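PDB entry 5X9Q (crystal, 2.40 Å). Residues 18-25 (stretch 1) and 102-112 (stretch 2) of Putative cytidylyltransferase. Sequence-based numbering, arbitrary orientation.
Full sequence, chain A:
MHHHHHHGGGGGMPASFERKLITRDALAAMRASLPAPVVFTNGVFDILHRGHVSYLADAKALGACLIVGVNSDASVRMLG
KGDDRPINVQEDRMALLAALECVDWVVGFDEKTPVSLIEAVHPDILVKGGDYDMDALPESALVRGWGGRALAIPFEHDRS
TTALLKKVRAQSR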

# COMPACT_ATOMS: atom_id res chain seq x y z
N GLU A 18 4.09 -11.80 -2.54
CA GLU A 18 5.49 -12.06 -2.84
C GLU A 18 5.69 -12.76 -4.19
O GLU A 18 6.82 -12.94 -4.64
CB GLU A 18 6.13 -12.90 -1.73
CG GLU A 18 6.55 -12.09 -0.51
CD GLU A 18 6.82 -12.96 0.70
OE1 GLU A 18 7.08 -14.17 0.52
OE2 GLU A 18 6.78 -12.43 1.83
N ARG A 19 4.60 -13.16 -4.84
CA ARG A 19 4.69 -13.83 -6.12
C ARG A 19 5.24 -12.84 -7.15
O ARG A 19 5.71 -13.23 -8.22
CB ARG A 19 3.36 -14.50 -6.48
CG ARG A 19 2.22 -13.51 -6.73
CD ARG A 19 0.91 -14.24 -6.98
NE ARG A 19 -0.18 -13.31 -7.27
CZ ARG A 19 -0.89 -12.68 -6.34
NH1 ARG A 19 -0.62 -12.88 -5.05
NH2 ARG A 19 -1.86 -11.85 -6.69
N LYS A 20 5.17 -11.54 -6.83
CA LYS A 20 5.66 -10.51 -7.73
C LYS A 20 7.15 -10.21 -7.74
O LYS A 20 7.63 -9.57 -8.68
CB LYS A 20 4.87 -9.25 -7.41
CG LYS A 20 3.40 -9.46 -7.44
CD LYS A 20 2.68 -8.17 -7.17
CE LYS A 20 1.19 -8.43 -6.99
NZ LYS A 20 0.44 -7.15 -6.70
N LEU A 21 7.85 -10.65 -6.70
CA LEU A 21 9.29 -10.43 -6.61
C LEU A 21 9.97 -11.35 -7.61
O LEU A 21 9.83 -12.57 -7.54
CB LEU A 21 9.79 -10.72 -5.20
CG LEU A 21 8.96 -10.13 -4.05
CD1 LEU A 21 9.36 -10.76 -2.72
CD2 LEU A 21 9.12 -8.62 -4.00
N ILE A 22 10.74 -10.78 -8.51
CA ILE A 22 11.38 -11.53 -9.54
C ILE A 22 12.79 -11.04 -9.85
O ILE A 22 13.12 -9.91 -9.61
CB ILE A 22 10.50 -11.48 -10.79
CG1 ILE A 22 11.07 -12.28 -11.90
CG2 ILE A 22 10.40 -10.09 -11.36
CD1 ILE A 22 10.00 -12.74 -12.84
N THR A 23 13.61 -11.91 -10.36
CA THR A 23 14.97 -11.54 -10.73
C THR A 23 15.03 -11.03 -12.17
O THR A 23 14.20 -11.39 -13.00
CB THR A 23 15.95 -12.72 -10.58
OG1 THR A 23 15.65 -13.73 -11.55
CG2 THR A 23 15.84 -13.32 -9.18
N ARG A 24 16.03 -10.19 -12.45
CA ARG A 24 16.20 -9.63 -13.78
C ARG A 24 16.19 -10.74 -14.84
O ARG A 24 15.56 -10.58 -15.90
CB ARG A 24 17.49 -8.80 -13.86
CG ARG A 24 17.81 -8.43 -15.30
CD ARG A 24 19.09 -7.64 -15.50
NE ARG A 24 19.27 -6.58 -14.52
CZ ARG A 24 20.10 -5.55 -14.68
NH1 ARG A 24 20.80 -5.44 -15.82
NH2 ARG A 24 20.21 -4.63 -13.74
N ASP A 25 16.88 -11.85 -14.57
CA ASP A 25 16.97 -12.95 -15.54
C ASP A 25 15.59 -13.56 -15.79
O ASP A 25 15.17 -13.76 -16.94
CB ASP A 25 17.92 -14.05 -15.06
CG ASP A 25 19.38 -13.70 -15.29
OD1 ASP A 25 19.68 -12.95 -16.25
OD2 ASP A 25 20.23 -14.18 -14.50
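Stretch 2, residues 102-112: CVDWVVGFDEK

Stretch 2 lies alongside stretch 1 as a short strand joined to it by a single parallel-sense beta bridge, with a lysine anchor near one end and a salt bridge near the other. The direction is given by the end-to-end vectors, CA of 19 to 24 against CA of 103 to 111, which are 30° apart, and the register advances in step: the CA atoms of Lys 20 and Trp 105 are 4.6 Å apart, those of Leu 21 and Val 106 5.0 Å, and those of Ile 22 and Val 107 5.5 Å.

Residues 105-109 form the strand, with phi/psi values such as -121/124 at Val 106. Stretch 1 leaves a 3-10 segment at 18-20, becomes extended at Leu 21 and Ile 22 (-73/123 and -141/155), and enters a helix at Arg 24. Val 106 therefore uses both of its backbone polar groups on the residues flanking Leu 21: its N donates to Lys 20 O at 2.9 Å and 173°, and its O accepts from Ile 22 N at 3.1 Å and 164°. The CA atom of Leu 21 also approaches Val 106 O, at 3.6 Å.

Before the bridge, the side chain of Lys 20, with chi1 m and the remaining torsions t, reaches back along stretch 2 so that NZ donates to Val 103 O at 2.8 Å; its CG passes 3.2 Å from Asp 104 O. Apolar packing centers on Ile 22, whose CG2 lies 3.4 Å from Val 107 CG2 and 4.3 Å from Trp 105 CE3.

Beyond the bridge, the Arg 24 CA-to-CB bond points sideways, but the end of the side chain comes nearer. Its NH2 donates to Glu 111 OE1 at 2.7 Å and 165°, forming a salt bridge near the guanidinium plane. Together the stretches bury 560 Å², both sides summed.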

# COMPACT_ATOMS: atom_id res chain seq x y z
N CYS A 102 -1.91 -2.45 -7.71
CA CYS A 102 -1.64 -2.04 -9.09
C CYS A 102 -0.33 -2.54 -9.66
O CYS A 102 -0.14 -2.49 -10.86
CB CYS A 102 -1.70 -0.53 -9.20
SG CYS A 102 -0.44 0.33 -8.26
N VAL A 103 0.58 -3.05 -8.82
CA VAL A 103 1.91 -3.48 -9.26
C VAL A 103 1.87 -4.94 -9.69
O VAL A 103 1.29 -5.76 -8.99
CB VAL A 103 2.99 -3.33 -8.12
CG1 VAL A 103 4.32 -3.99 -8.53
CG2 VAL A 103 3.25 -1.89 -7.74
N ASP A 104 2.47 -5.28 -10.82
CA ASP A 104 2.51 -6.70 -11.20
C ASP A 104 3.85 -7.36 -10.89
O ASP A 104 3.89 -8.50 -10.46
CB ASP A 104 2.20 -6.87 -12.68
CG ASP A 104 0.82 -6.37 -13.02
OD1 ASP A 104 -0.16 -7.10 -12.76
OD2 ASP A 104 0.71 -5.22 -13.52
N TRP A 105 4.95 -6.65 -11.10
CA TRP A 105 6.26 -7.25 -10.93
C TRP A 105 7.20 -6.27 -10.27
O TRP A 105 7.23 -5.10 -10.64
CB TRP A 105 6.85 -7.72 -12.28
CG TRP A 105 5.96 -8.68 -13.03
CD1 TRP A 105 5.16 -8.41 -14.12
CD2 TRP A 105 5.73 -10.06 -12.71
NE1 TRP A 105 4.48 -9.54 -14.50
CE2 TRP A 105 4.81 -10.57 -13.65
CE3 TRP A 105 6.22 -10.92 -11.72
CZ2 TRP A 105 4.37 -11.89 -13.63
CZ3 TRP A 105 5.79 -12.24 -11.70
CH2 TRP A 105 4.88 -12.71 -12.65
N VAL A 106 7.98 -6.74 -9.30
CA VAL A 106 8.98 -5.89 -8.64
C VAL A 106 10.37 -6.52 -8.83
O VAL A 106 10.58 -7.69 -8.49
CB VAL A 106 8.67 -5.71 -7.13
CG1 VAL A 106 9.63 -4.70 -6.51
CG2 VAL A 106 7.20 -5.26 -6.93
N VAL A 107 11.28 -5.74 -9.41
CA VAL A 107 12.65 -6.18 -9.71
C VAL A 107 13.68 -5.27 -9.06
O VAL A 107 13.56 -4.04 -9.16
CB VAL A 107 12.94 -6.16 -11.22
CG1 VAL A 107 14.39 -6.50 -11.47
CG2 VAL A 107 12.08 -7.13 -11.91
N GLY A 108 14.68 -5.83 -8.40
CA GLY A 108 15.77 -5.02 -7.88
C GLY A 108 16.88 -4.81 -8.91
O GLY A 108 17.08 -5.67 -9.77
N PHE A 109 17.62 -3.71 -8.81
CA PHE A 109 18.81 -3.54 -9.64
C PHE A 109 19.90 -2.89 -8.81
O PHE A 109 19.62 -2.14 -7.89
CB PHE A 109 18.52 -2.72 -10.90
CG PHE A 109 18.08 -1.31 -10.62
CD1 PHE A 109 16.73 -1.03 -10.37
CD2 PHE A 109 19.00 -0.27 -10.62
CE1 PHE A 109 16.31 0.28 -10.11
CE2 PHE A 109 18.59 1.05 -10.37
CZ PHE A 109 17.23 1.32 -10.10
N ASP A 110 21.16 -3.23 -9.12
CA ASP A 110 22.32 -2.83 -8.32
C ASP A 110 23.04 -1.58 -8.83
O ASP A 110 23.68 -0.87 -8.06
CB ASP A 110 23.32 -3.97 -8.27
CG ASP A 110 22.85 -5.13 -7.44
OD1 ASP A 110 22.46 -4.93 -6.26
OD2 ASP A 110 22.90 -6.27 -7.95
N GLU A 111 22.97 -1.35 -10.14
CA GLU A 111 23.65 -0.22 -10.74
C GLU A 111 23.09 1.09 -10.20
O GLU A 111 22.04 1.13 -9.56
CB GLU A 111 23.54 -0.25 -12.28
CG GLU A 111 23.95 -1.56 -12.97
CD GLU A 111 22.87 -2.66 -12.94
OE1 GLU A 111 21.84 -2.49 -13.62
OE2 GLU A 111 23.04 -3.69 -12.26
N LYS A 112 23.78 2.19 -10.51
CA LYS A 112 23.38 3.49 -10.01
C LYS A 112 22.14 4.01 -10.75
O LYS A 112 21.33 4.74 -10.17
CB LYS A 112 24.54 4.48 -10.18
CG LYS A 112 24.28 5.88 -9.63
CD LYS A 112 25.52 6.76 -9.72
CE LYS A 112 26.13 6.70 -11.12
NZ LYS A 112 27.23 7.71 -11.26